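Nadp(h)-dependent ketose reductase (Bemisia argentifolii, PDB 1E3J) probably catalyses the NADP(H)-dependent, zinc-requiring reduction of fructose to its polyol, as a member of the zinc-containing alcohol dehydrogenase family. Local coordinates at residues Phe194-Arg200 and Ala213-Val219; Asp239-Thr244 and Ile260-Thr266; Asp15-Glu19 and Leu325-Val329; Ile254-Asn259 and Thr278-Ala284. One frame throughout, in Å; residues are numbered along the deposited sequence.

Contact 1: residues Phe194-Arg200 and Ala213-Val219; sequences FVVCTAR and ADVTLVV. With PO4 (phosphate ion), chain D.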
loop_
_atom_site.group_PDB
_atom_site.type_symbol
_atom_site.label_atom_id
_atom_site.label_comp_id
_atom_site.label_asym_id
_atom_site.label_seq_id
_atom_site.Cartn_x
_atom_site.Cartn_y
_atom_site.Cartn_z
ATOM N N PHE A 194 -3.579 -20.612 5.708
ATOM C CA PHE A 194 -4.195 -21.754 6.378
ATOM C C PHE A 194 -5.629 -21.590 5.858
ATOM O O PHE A 194 -6.194 -20.491 5.960
ATOM C CB PHE A 194 -4.181 -21.567 7.881
ATOM C CG PHE A 194 -4.894 -22.661 8.631
ATOM C CD1 PHE A 194 -6.267 -22.574 8.872
ATOM C CD2 PHE A 194 -4.177 -23.772 9.129
ATOM C CE1 PHE A 194 -6.936 -23.580 9.612
ATOM C CE2 PHE A 194 -4.811 -24.771 9.862
ATOM C CZ PHE A 194 -6.201 -24.682 10.109
ATOM N N VAL A 195 -6.210 -22.653 5.307
ATOM C CA VAL A 195 -7.538 -22.583 4.735
ATOM C C VAL A 195 -8.625 -23.495 5.334
ATOM O O VAL A 195 -8.408 -24.685 5.572
ATOM C CB VAL A 195 -7.462 -22.899 3.236
ATOM C CG1 VAL A 195 -8.846 -22.817 2.645
ATOM C CG2 VAL A 195 -6.506 -21.895 2.507
ATOM N N VAL A 196 -9.804 -22.919 5.545
ATOM C CA VAL A 196 -10.951 -23.648 6.030
ATOM C C VAL A 196 -11.953 -23.515 4.892
ATOM O O VAL A 196 -12.149 -22.431 4.363
ATOM C CB VAL A 196 -11.587 -23.006 7.275
ATOM C CG1 VAL A 196 -12.893 -23.707 7.602
ATOM C CG2 VAL A 196 -10.685 -23.131 8.437
ATOM N N CYS A 197 -12.582 -24.616 4.526
ATOM C CA CYS A 197 -13.534 -24.609 3.457
ATOM C C CYS A 197 -14.848 -25.173 3.940
ATOM O O CYS A 197 -14.896 -26.255 4.510
ATOM C CB CYS A 197 -13.028 -25.427 2.294
ATOM S SG CYS A 197 -14.146 -25.280 0.902
ATOM N N THR A 198 -15.907 -24.431 3.671
ATOM C CA THR A 198 -17.280 -24.741 4.086
ATOM C C THR A 198 -18.178 -24.951 2.878
ATOM O O THR A 198 -18.119 -24.162 1.952
ATOM C CB THR A 198 -17.829 -23.530 4.856
ATOM O OG1 THR A 198 -17.656 -23.741 6.259
ATOM C CG2 THR A 198 -19.249 -23.250 4.506
ATOM N N ALA A 199 -19.028 -25.970 2.897
ATOM C CA ALA A 199 -19.939 -26.222 1.780
ATOM C C ALA A 199 -21.088 -27.197 2.098
ATOM O O ALA A 199 -21.078 -27.884 3.125
ATOM C CB ALA A 199 -19.161 -26.727 0.607
ATOM N N ARG A 200 -22.076 -27.261 1.207
ATOM C CA ARG A 200 -23.230 -28.138 1.407
ATOM C C ARG A 200 -22.934 -29.595 1.100
ATOM O O ARG A 200 -23.342 -30.484 1.841
ATOM C CB ARG A 200 -24.416 -27.692 0.536
ATOM C CG ARG A 200 -25.017 -26.373 0.946
ATOM C CD ARG A 200 -26.038 -25.877 -0.058
ATOM N NE ARG A 200 -25.525 -25.881 -1.426
ATOM C CZ ARG A 200 -25.873 -24.998 -2.363
ATOM N NH1 ARG A 200 -26.733 -24.028 -2.071
ATOM N NH2 ARG A 200 -25.384 -25.093 -3.599
ATOM N N ALA A 213 -7.256 -27.824 1.457
ATOM C CA ALA A 213 -7.946 -27.200 2.579
ATOM C C ALA A 213 -7.496 -27.909 3.894
ATOM O O ALA A 213 -7.427 -29.137 3.953
ATOM C CB ALA A 213 -9.446 -27.325 2.383
ATOM N N ASP A 214 -7.174 -27.140 4.931
ATOM C CA ASP A 214 -6.727 -27.711 6.199
ATOM C C ASP A 214 -7.897 -28.212 7.038
ATOM O O ASP A 214 -7.754 -29.149 7.828
ATOM C CB ASP A 214 -5.948 -26.668 6.986
ATOM C CG ASP A 214 -4.753 -26.182 6.236
ATOM O OD1 ASP A 214 -3.697 -26.841 6.325
ATOM O OD2 ASP A 214 -4.867 -25.161 5.519
ATOM N N VAL A 215 -9.051 -27.573 6.889
ATOM C CA VAL A 215 -10.227 -27.989 7.614
ATOM C C VAL A 215 -11.408 -27.862 6.660
ATOM O O VAL A 215 -11.464 -26.899 5.891
ATOM C CB VAL A 215 -10.515 -27.059 8.796
ATOM C CG1 VAL A 215 -11.711 -27.596 9.569
ATOM C CG2 VAL A 215 -9.293 -26.898 9.689
ATOM N N THR A 216 -12.332 -28.824 6.683
ATOM C CA THR A 216 -13.539 -28.764 5.863
ATOM C C THR A 216 -14.757 -28.967 6.782
ATOM O O THR A 216 -14.668 -29.663 7.779
ATOM C CB THR A 216 -13.580 -29.857 4.787
ATOM O OG1 THR A 216 -13.554 -31.139 5.421
ATOM C CG2 THR A 216 -12.391 -29.739 3.851
ATOM N N LEU A 217 -15.889 -28.362 6.449
ATOM C CA LEU A 217 -17.081 -28.508 7.272
ATOM C C LEU A 217 -18.321 -28.536 6.413
ATOM O O LEU A 217 -18.456 -27.724 5.490
ATOM C CB LEU A 217 -17.212 -27.337 8.222
ATOM C CG LEU A 217 -16.068 -27.176 9.199
ATOM C CD1 LEU A 217 -16.052 -25.762 9.713
ATOM C CD2 LEU A 217 -16.225 -28.191 10.326
ATOM N N VAL A 218 -19.217 -29.477 6.696
ATOM C CA VAL A 218 -20.462 -29.540 5.952
ATOM C C VAL A 218 -21.314 -28.456 6.598
ATOM O O VAL A 218 -21.531 -28.462 7.805
ATOM C CB VAL A 218 -21.137 -30.909 6.066
ATOM C CG1 VAL A 218 -22.432 -30.927 5.255
ATOM C CG2 VAL A 218 -20.203 -31.975 5.526
ATOM N N VAL A 219 -21.759 -27.497 5.792
ATOM C CA VAL A 219 -22.551 -26.387 6.287
ATOM C C VAL A 219 -23.628 -26.029 5.282
ATOM O O VAL A 219 -23.361 -25.903 4.094
ATOM C CB VAL A 219 -21.633 -25.168 6.511
ATOM C CG1 VAL A 219 -22.439 -23.918 6.805
ATOM C CG2 VAL A 219 -20.675 -25.473 7.641
HETATM P P PO4 D . -21.737 -26.160 -2.211
HETATM O O1 PO4 D . -22.826 -26.071 -3.214
HETATM O O2 PO4 D . -21.679 -27.537 -1.659
HETATM O O3 PO4 D . -20.443 -25.843 -2.858
HETATM O O4 PO4 D . -22.006 -25.188 -1.111
#
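This is a parallel strand pair at the edge of the Rossmann-fold sheet: strand 194-199 hydrogen-bonds to 215-218, one of the two outermost strands of the six within this chain, and helix 202-210 completes the right-handed beta-alpha-beta crossover between them. The strands run 14° apart, with V196 opposite V215, C197 opposite T216, T198 opposite L217 and A199 opposite V218. The backbone bonds alternate as parallel pairing requires: C197 N to V215 O (2.9 Å), L217 N to C197 O (3.0 Å), A199 N to L217 O (3.2 Å) and V219 N to A199 O (2.8 Å). At the start, V195 O takes both D214 N (2.8 Å) and V215 N (3.2 Å), while D214 OD2 accepts a bond from V195 N (2.9 Å) and also meets K189 in a salt bridge. D214 CB sits over the F194 ring in a CH-pi contact. V196, T198, V215 and L217 share one face, where helix 226-236 covers V215 and L217; C197 and T216 turn to helix 202-210 on the other. Where the strand ends, next to the glycine-rich turn probably used for the dinucleotide, a phosphate ion accepts a bond at O4 from R200 N, 3.1 Å away.

Contact 2: residues Asp239-Thr244 and Ile260-Thr266; sequences DLPNVT and ITRTGGT
R262 lays its guanidinium between D239 and N242, with N242 CB over one face, 3.6 Å from NH1, and D239 OD2 over the other. The latter is a long salt bridge, OD2 to NE 3.8 Å, in which no N-H points at the oxygen. R262 has chi1 and chi2 t and chi3 m, which brings NH2 to L240 O (2.9 Å) near the guanidinium plane; the NE bond to the same oxygen is weak (3.0 Å). D239 OD1 accepts L240 N at 2.7 Å. Residues 239-241 are extended, and R262 N donates to P241 O (2.9 Å). From R262 to G265 the chain makes a type II turn, closed by G265 N to R262 O (2.8 Å), with G264 at positive phi (76°). G265 lies 4.4 Å from N242, CA to CA, and a CB there would clash with N242 O. Such a return from helix to strand belongs to the Rossmann fold: 251-260 is the crossover helix between the adjacent parallel strands 243-246 and 266-269. Their pairing starts with V243 opposite T266 (CA-CA 4.9 Å), through T266 N to N242 O and T244 N to T266 O, both 2.8 Å. At the end of helix 251-260, L240 CD2 meets I260 CD1 at 3.6 Å and P241 CD lies 4.0 Å from I260 CG1. T244 OG1 donates to T261 OG1 (2.7 Å), which also bonds to G257 O; both threonines are m.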
loop_
_atom_site.group_PDB
_atom_site.type_symbol
_atom_site.label_atom_id
_atom_site.label_comp_id
_atom_site.label_asym_id
_atom_site.label_seq_id
_atom_site.Cartn_x
_atom_site.Cartn_y
_atom_site.Cartn_z
ATOM N N ASP A 239 -7.964 -18.480 15.686
ATOM C CA ASP A 239 -8.638 -17.195 15.639
ATOM C C ASP A 239 -9.580 -17.246 14.455
ATOM O O ASP A 239 -9.574 -18.189 13.661
ATOM C CB ASP A 239 -7.637 -16.062 15.402
ATOM C CG ASP A 239 -8.066 -14.743 16.050
ATOM O OD1 ASP A 239 -9.287 -14.432 16.084
ATOM O OD2 ASP A 239 -7.159 -14.011 16.520
ATOM N N LEU A 240 -10.385 -16.206 14.346
ATOM C CA LEU A 240 -11.307 -16.082 13.255
ATOM C C LEU A 240 -10.443 -15.848 12.019
ATOM O O LEU A 240 -9.311 -15.336 12.130
ATOM C CB LEU A 240 -12.188 -14.881 13.509
ATOM C CG LEU A 240 -12.916 -15.042 14.829
ATOM C CD1 LEU A 240 -13.509 -13.696 15.230
ATOM C CD2 LEU A 240 -13.998 -16.114 14.669
ATOM N N PRO A 241 -10.951 -16.240 10.840
ATOM C CA PRO A 241 -10.250 -16.081 9.557
ATOM C C PRO A 241 -10.093 -14.587 9.291
ATOM O O PRO A 241 -11.037 -13.859 9.509
ATOM C CB PRO A 241 -11.205 -16.731 8.558
ATOM C CG PRO A 241 -12.544 -16.445 9.149
ATOM C CD PRO A 241 -12.332 -16.699 10.638
ATOM N N ASN A 242 -8.924 -14.106 8.882
ATOM C CA ASN A 242 -8.869 -12.680 8.621
ATOM C C ASN A 242 -9.285 -12.343 7.186
ATOM O O ASN A 242 -9.463 -11.159 6.839
ATOM C CB ASN A 242 -7.529 -12.057 9.020
ATOM C CG ASN A 242 -6.346 -12.759 8.439
ATOM O OD1 ASN A 242 -6.276 -13.985 8.432
ATOM N ND2 ASN A 242 -5.363 -11.971 7.972
ATOM N N VAL A 243 -9.469 -13.396 6.380
ATOM C CA VAL A 243 -9.941 -13.249 5.025
ATOM C C VAL A 243 -10.985 -14.314 4.752
ATOM O O VAL A 243 -10.741 -15.522 4.892
ATOM C CB VAL A 243 -8.824 -13.402 3.988
ATOM C CG1 VAL A 243 -9.442 -13.422 2.568
ATOM C CG2 VAL A 243 -7.808 -12.267 4.128
ATOM N N THR A 244 -12.176 -13.864 4.399
ATOM C CA THR A 244 -13.238 -14.752 4.043
ATOM C C THR A 244 -13.539 -14.516 2.559
ATOM O O THR A 244 -13.672 -13.374 2.109
ATOM C CB THR A 244 -14.510 -14.437 4.869
ATOM O OG1 THR A 244 -14.240 -14.647 6.267
ATOM C CG2 THR A 244 -15.664 -15.340 4.434
ATOM N N ILE A 260 -18.343 -13.858 10.922
ATOM C CA ILE A 260 -17.264 -14.735 11.335
ATOM C C ILE A 260 -15.879 -14.142 11.034
ATOM O O ILE A 260 -14.862 -14.587 11.596
ATOM C CB ILE A 260 -17.374 -16.061 10.609
ATOM C CG1 ILE A 260 -16.322 -17.042 11.116
ATOM C CG2 ILE A 260 -17.177 -15.824 9.127
ATOM C CD1 ILE A 260 -16.536 -17.547 12.521
ATOM N N THR A 261 -15.822 -13.136 10.164
ATOM C CA THR A 261 -14.520 -12.553 9.817
ATOM C C THR A 261 -13.867 -11.790 10.966
ATOM O O THR A 261 -14.543 -11.066 11.693
ATOM C CB THR A 261 -14.623 -11.617 8.591
ATOM O OG1 THR A 261 -15.068 -12.370 7.454
ATOM C CG2 THR A 261 -13.251 -11.014 8.275
ATOM N N ARG A 262 -12.557 -11.977 11.134
ATOM C CA ARG A 262 -11.826 -11.281 12.177
ATOM C C ARG A 262 -11.837 -9.750 12.012
ATOM O O ARG A 262 -11.796 -9.227 10.901
ATOM C CB ARG A 262 -10.362 -11.746 12.204
ATOM C CG ARG A 262 -9.540 -11.194 13.375
ATOM C CD ARG A 262 -8.016 -11.470 13.189
ATOM N NE ARG A 262 -7.745 -12.888 12.944
ATOM C CZ ARG A 262 -6.620 -13.383 12.408
ATOM N NH1 ARG A 262 -5.621 -12.573 12.030
ATOM N NH2 ARG A 262 -6.482 -14.708 12.272
ATOM N N THR A 263 -11.857 -9.047 13.130
ATOM C CA THR A 263 -11.828 -7.597 13.148
ATOM C C THR A 263 -10.656 -7.142 12.279
ATOM O O THR A 263 -9.559 -7.707 12.339
ATOM C CB THR A 263 -11.650 -7.094 14.617
ATOM O OG1 THR A 263 -12.790 -7.493 15.378
ATOM C CG2 THR A 263 -11.531 -5.592 14.698
ATOM N N GLY A 264 -10.905 -6.142 11.454
ATOM C CA GLY A 264 -9.872 -5.610 10.576
ATOM C C GLY A 264 -9.588 -6.483 9.378
ATOM O O GLY A 264 -8.725 -6.160 8.591
ATOM N N GLY A 265 -10.317 -7.587 9.250
ATOM C CA GLY A 265 -10.094 -8.517 8.160
ATOM C C GLY A 265 -10.912 -8.110 6.961
ATOM O O GLY A 265 -11.464 -6.997 6.938
ATOM N N THR A 266 -11.025 -9.019 5.999
ATOM C CA THR A 266 -11.711 -8.726 4.770
ATOM C C THR A 266 -12.625 -9.829 4.253
ATOM O O THR A 266 -12.353 -11.023 4.418
ATOM C CB THR A 266 -10.659 -8.432 3.665
ATOM O OG1 THR A 266 -9.682 -7.529 4.181
ATOM C CG2 THR A 266 -11.307 -7.831 2.437
#

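Contact 3: residues Asp15-Glu19 and Leu325-Val329; sequences DLRLE and LEQTV
Apolar packing carries most of this contact. Residues 15-19 form an extended strand, so L16 and L18 point their CA-CB bonds toward 325-329 while R17 points away. L16 (chi1 t, chi2 p) puts CD2 3.7 Å from T328 CG2 and 4.4 Å from V329 CG2. L18 (m, t) brings CD2 to 4.2 Å from L325 CD1. Its other methyl, CD1, makes a tight van der Waals contact with a backbone oxygen, E326 O, at 3.1 Å. The nearest CA pairs are L16-V329 (7.3 Å) and L18-E326 (7.2 Å). Within the zinc-containing dehydrogenase fold, this joins strand 15-20, an outer strand of a three-stranded antiparallel sheet, to the start of helix 328-337. A 3-10 segment at 325-326 leads into the helix, with Q327 at the N-cap position. Between the two segments there are no hydrogen bonds; each has its own. L325 O accepts T328 N (3.1 Å) and T328 OG1 (2.7 Å; chi1 m). R17 reaches back to D15, which also pairs with K12, in a salt bridge: NE-OD1 2.7 Å, NH2-OD2 a very short 2.4 Å.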
loop_
_atom_site.group_PDB
_atom_site.type_symbol
_atom_site.label_atom_id
_atom_site.label_comp_id
_atom_site.label_asym_id
_atom_site.label_seq_id
_atom_site.Cartn_x
_atom_site.Cartn_y
_atom_site.Cartn_z
ATOM N N ASP A 15 -30.942 -21.213 -27.804
ATOM C CA ASP A 15 -30.682 -21.547 -29.196
ATOM C C ASP A 15 -29.173 -21.483 -29.443
ATOM O O ASP A 15 -28.639 -20.444 -29.852
ATOM C CB ASP A 15 -31.431 -20.589 -30.137
ATOM C CG ASP A 15 -31.259 -20.956 -31.612
ATOM O OD1 ASP A 15 -30.740 -22.057 -31.922
ATOM O OD2 ASP A 15 -31.661 -20.141 -32.472
ATOM N N LEU A 16 -28.501 -22.600 -29.177
ATOM C CA LEU A 16 -27.065 -22.714 -29.353
ATOM C C LEU A 16 -26.823 -23.665 -30.504
ATOM O O LEU A 16 -27.101 -24.855 -30.405
ATOM C CB LEU A 16 -26.400 -23.257 -28.084
ATOM C CG LEU A 16 -24.881 -23.505 -28.155
ATOM C CD1 LEU A 16 -24.128 -22.220 -28.498
ATOM C CD2 LEU A 16 -24.397 -24.036 -26.825
ATOM N N ARG A 17 -26.266 -23.140 -31.581
ATOM C CA ARG A 17 -26.043 -23.932 -32.764
ATOM C C ARG A 17 -24.582 -24.186 -33.094
ATOM O O ARG A 17 -23.772 -23.283 -33.035
ATOM C CB ARG A 17 -26.721 -23.227 -33.933
ATOM C CG ARG A 17 -28.143 -22.766 -33.622
ATOM C CD ARG A 17 -28.747 -22.023 -34.803
ATOM N NE ARG A 17 -29.976 -21.314 -34.419
ATOM C CZ ARG A 17 -30.727 -20.612 -35.265
ATOM N NH1 ARG A 17 -30.383 -20.535 -36.538
ATOM N NH2 ARG A 17 -31.804 -19.956 -34.833
ATOM N N LEU A 18 -24.242 -25.418 -33.449
ATOM C CA LEU A 18 -22.878 -25.752 -33.823
ATOM C C LEU A 18 -22.749 -25.578 -35.311
ATOM O O LEU A 18 -23.207 -26.418 -36.082
ATOM C CB LEU A 18 -22.550 -27.194 -33.470
ATOM C CG LEU A 18 -22.327 -27.484 -31.988
ATOM C CD1 LEU A 18 -22.294 -28.977 -31.765
ATOM C CD2 LEU A 18 -21.011 -26.848 -31.542
ATOM N N GLU A 19 -22.116 -24.507 -35.750
ATOM C CA GLU A 19 -22.004 -24.318 -37.178
ATOM C C GLU A 19 -20.669 -23.743 -37.576
ATOM O O GLU A 19 -19.929 -23.221 -36.738
ATOM C CB GLU A 19 -23.126 -23.396 -37.668
ATOM C CG GLU A 19 -23.118 -21.997 -37.058
ATOM C CD GLU A 19 -24.447 -21.268 -37.251
ATOM O OE1 GLU A 19 -25.423 -21.927 -37.680
ATOM O OE2 GLU A 19 -24.528 -20.046 -36.972
ATOM N N LEU A 325 -16.194 -30.866 -29.054
ATOM C CA LEU A 325 -16.928 -29.706 -29.511
ATOM C C LEU A 325 -18.305 -30.112 -30.067
ATOM O O LEU A 325 -19.321 -29.429 -29.844
ATOM C CB LEU A 325 -16.084 -28.967 -30.557
ATOM C CG LEU A 325 -16.680 -27.708 -31.181
ATOM C CD1 LEU A 325 -17.027 -26.668 -30.109
ATOM C CD2 LEU A 325 -15.688 -27.134 -32.180
ATOM N N GLU A 326 -18.364 -31.242 -30.768
ATOM C CA GLU A 326 -19.653 -31.682 -31.311
ATOM C C GLU A 326 -20.718 -31.879 -30.206
ATOM O O GLU A 326 -21.911 -31.739 -30.459
ATOM C CB GLU A 326 -19.475 -32.983 -32.120
ATOM C CG GLU A 326 -18.535 -32.870 -33.346
ATOM C CD GLU A 326 -17.032 -32.917 -32.988
ATOM O OE1 GLU A 326 -16.669 -32.951 -31.783
ATOM O OE2 GLU A 326 -16.202 -32.913 -33.926
ATOM N N GLN A 327 -20.297 -32.199 -28.983
ATOM C CA GLN A 327 -21.253 -32.419 -27.897
ATOM C C GLN A 327 -21.459 -31.215 -26.964
ATOM O O GLN A 327 -21.888 -31.375 -25.816
ATOM C CB GLN A 327 -20.832 -33.633 -27.061
ATOM C CG GLN A 327 -21.372 -34.961 -27.552
ATOM C CD GLN A 327 -20.781 -35.371 -28.898
ATOM O OE1 GLN A 327 -19.579 -35.672 -29.013
ATOM N NE2 GLN A 327 -21.623 -35.379 -29.937
ATOM N N THR A 328 -21.170 -30.021 -27.469
ATOM C CA THR A 328 -21.303 -28.803 -26.689
ATOM C C THR A 328 -22.624 -28.676 -25.941
ATOM O O THR A 328 -22.640 -28.333 -24.750
ATOM C CB THR A 328 -21.109 -27.548 -27.589
ATOM O OG1 THR A 328 -19.741 -27.464 -27.987
ATOM C CG2 THR A 328 -21.481 -26.279 -26.836
ATOM N N VAL A 329 -23.738 -28.943 -26.620
ATOM C CA VAL A 329 -25.038 -28.822 -25.947
ATOM C C VAL A 329 -25.138 -29.771 -24.766
ATOM O O VAL A 329 -25.669 -29.423 -23.701
ATOM C CB VAL A 329 -26.209 -29.051 -26.907
ATOM C CG1 VAL A 329 -27.525 -29.139 -26.114
ATOM C CG2 VAL A 329 -26.258 -27.904 -27.906
#

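Contact 4: residues Ile254-Asn259 and Thr278-Ala284; sequences ITIGIN and TVPLVNA
Set I258 in the m, t rotamer (chi1 -66°, chi2 175°), pointing from helix 251-260 into the bend at 279-281. Its CD1 then lies 4.1 Å from V279 CB, 3.9 Å from P280 CD and 4.4 Å from L281 CD2, while CG2 reaches A284 CB at 4.0 Å and N283 CB at 4.0 Å. One turn earlier I254, also m, t, places CG2 3.7 Å from V279 CG1 (V279 chi1 m). T255, chi1 m, presses CG2 against P280 CD at 3.4 Å, and its OG1 bonds to E251 O in its own helix. N259 takes chi1 -69° and chi2 -42°, so that OD1 accepts a 2.6 Å hydrogen bond from ND2 of N283 (chi1 -78°, chi2 32°).

The backbone of 254-259 is regular helix, with I258 N to I254 O 2.9 Å and N259 N to T255 O 3.0 Å. The other segment leaves strand 277-279, makes an inverse gamma turn about P280 (C-gamma endo; phi -88°, psi 60°), closed by a weak L281 N to V279 O bond (3.1 Å), and enters a short helix, N283 N bonding P280 O at 2.9 Å. CA atoms approach to 5.5 Å at T255-V279 and 6.0 Å at I258-A284.

T278 and V279 pair antiparallel with a strand of the second subunit, T278 OG1 bonding T278 OG1 there, so the helix of the Rossmann domain packs against an intersubunit beta sheet.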
loop_
_atom_site.group_PDB
_atom_site.type_symbol
_atom_site.label_atom_id
_atom_site.label_comp_id
_atom_site.label_asym_id
_atom_site.label_seq_id
_atom_site.Cartn_x
_atom_site.Cartn_y
_atom_site.Cartn_z
ATOM N N ILE A 254 -23.223 -14.509 3.102
ATOM C CA ILE A 254 -22.510 -13.235 3.232
ATOM C C ILE A 254 -22.657 -12.704 4.652
ATOM O O ILE A 254 -21.728 -12.082 5.210
ATOM C CB ILE A 254 -23.041 -12.194 2.248
ATOM C CG1 ILE A 254 -22.595 -12.578 0.837
ATOM C CG2 ILE A 254 -22.554 -10.803 2.641
ATOM C CD1 ILE A 254 -23.298 -11.821 -0.272
ATOM N N THR A 255 -23.811 -12.987 5.247
ATOM C CA THR A 255 -24.077 -12.515 6.593
ATOM C C THR A 255 -23.131 -13.276 7.496
ATOM O O THR A 255 -22.558 -12.719 8.402
ATOM C CB THR A 255 -25.559 -12.786 7.020
ATOM O OG1 THR A 255 -26.456 -12.093 6.133
ATOM C CG2 THR A 255 -25.805 -12.302 8.454
ATOM N N ILE A 256 -22.963 -14.556 7.235
ATOM C CA ILE A 256 -22.065 -15.360 8.040
ATOM C C ILE A 256 -20.641 -14.816 7.859
ATOM O O ILE A 256 -19.901 -14.649 8.839
ATOM C CB ILE A 256 -22.112 -16.881 7.607
ATOM C CG1 ILE A 256 -23.392 -17.539 8.131
ATOM C CG2 ILE A 256 -20.930 -17.644 8.198
ATOM C CD1 ILE A 256 -23.536 -18.983 7.727
ATOM N N GLY A 257 -20.274 -14.556 6.599
ATOM C CA GLY A 257 -18.941 -14.052 6.280
ATOM C C GLY A 257 -18.623 -12.818 7.090
ATOM O O GLY A 257 -17.560 -12.709 7.677
ATOM N N ILE A 258 -19.565 -11.893 7.126
ATOM C CA ILE A 258 -19.431 -10.676 7.897
ATOM C C ILE A 258 -19.314 -10.948 9.404
ATOM O O ILE A 258 -18.558 -10.271 10.133
ATOM C CB ILE A 258 -20.666 -9.800 7.693
ATOM C CG1 ILE A 258 -20.718 -9.333 6.240
ATOM C CG2 ILE A 258 -20.654 -8.608 8.683
ATOM C CD1 ILE A 258 -21.955 -8.548 5.897
ATOM N N ASN A 259 -20.066 -11.929 9.896
ATOM C CA ASN A 259 -20.042 -12.163 11.324
ATOM C C ASN A 259 -18.910 -13.051 11.808
ATOM O O ASN A 259 -18.524 -12.984 12.965
ATOM C CB ASN A 259 -21.405 -12.700 11.776
ATOM C CG ASN A 259 -22.505 -11.642 11.686
ATOM O OD1 ASN A 259 -22.294 -10.485 12.045
ATOM N ND2 ASN A 259 -23.676 -12.034 11.210
ATOM N N THR A 278 -29.904 -8.938 1.916
ATOM C CA THR A 278 -30.186 -8.258 3.168
ATOM C C THR A 278 -29.034 -8.692 4.051
ATOM O O THR A 278 -28.935 -9.851 4.402
ATOM C CB THR A 278 -31.523 -8.723 3.752
ATOM O OG1 THR A 278 -32.593 -8.231 2.927
ATOM C CG2 THR A 278 -31.691 -8.212 5.165
ATOM N N VAL A 279 -28.155 -7.758 4.394
ATOM C CA VAL A 279 -26.979 -8.112 5.180
ATOM C C VAL A 279 -26.735 -7.172 6.316
ATOM O O VAL A 279 -27.209 -6.044 6.313
ATOM C CB VAL A 279 -25.718 -8.147 4.289
ATOM C CG1 VAL A 279 -25.863 -9.237 3.221
ATOM C CG2 VAL A 279 -25.512 -6.785 3.651
ATOM N N PRO A 280 -25.965 -7.622 7.311
ATOM C CA PRO A 280 -25.656 -6.812 8.483
ATOM C C PRO A 280 -24.436 -5.916 8.340
ATOM O O PRO A 280 -23.487 -6.054 9.125
ATOM C CB PRO A 280 -25.451 -7.864 9.558
ATOM C CG PRO A 280 -24.682 -8.895 8.793
ATOM C CD PRO A 280 -25.502 -9.008 7.512
ATOM N N LEU A 281 -24.452 -4.999 7.370
ATOM C CA LEU A 281 -23.327 -4.093 7.186
ATOM C C LEU A 281 -22.948 -3.387 8.479
ATOM O O LEU A 281 -21.764 -3.116 8.702
ATOM C CB LEU A 281 -23.619 -3.035 6.120
ATOM C CG LEU A 281 -23.782 -3.463 4.665
ATOM C CD1 LEU A 281 -23.656 -2.196 3.799
ATOM C CD2 LEU A 281 -22.737 -4.505 4.273
ATOM N N VAL A 282 -23.929 -3.082 9.331
ATOM C CA VAL A 282 -23.622 -2.409 10.603
ATOM C C VAL A 282 -22.543 -3.190 11.399
ATOM O O VAL A 282 -21.621 -2.578 11.954
ATOM C CB VAL A 282 -24.928 -2.214 11.484
ATOM C CG1 VAL A 282 -25.515 -3.585 11.956
ATOM C CG2 VAL A 282 -24.623 -1.315 12.664
ATOM N N ASN A 283 -22.657 -4.526 11.428
ATOM C CA ASN A 283 -21.730 -5.423 12.130
ATOM C C ASN A 283 -20.329 -5.319 11.552
ATOM O O ASN A 283 -19.337 -5.510 12.261
ATOM C CB ASN A 283 -22.167 -6.888 11.985
ATOM C CG ASN A 283 -23.321 -7.269 12.907
ATOM O OD1 ASN A 283 -24.186 -6.445 13.231
ATOM N ND2 ASN A 283 -23.347 -8.527 13.320
ATOM N N ALA A 284 -20.255 -5.056 10.253
ATOM C CA ALA A 284 -18.971 -4.947 9.572
ATOM C C ALA A 284 -18.269 -3.673 10.012
ATOM O O ALA A 284 -17.082 -3.676 10.341
ATOM C CB ALA A 284 -19.171 -4.928 8.045
#

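Overall arrangement
Contacts 1, 2 and 4 all belong to the Rossmann-type domain, whereas contact 3 lies some 37 to 44 Å from them, centre to centre, joining chain segments 306 residues apart, so the other three are nested inside its loop. Contact 1 closes before contacts 2 and 4 open. It and contact 2 reach the same parallel sheet, centres 15 Å apart: contact 1 at its 215-218 edge, contact 2 across strands 243-246 and 266-269. Contacts 2 and 4 interleave along the chain, share helix 251-260 and touch, T244 CG2 packing 4.0 Å from G257 CA. Both also meet the second subunit, so this side of the domain lies at the subunit interface.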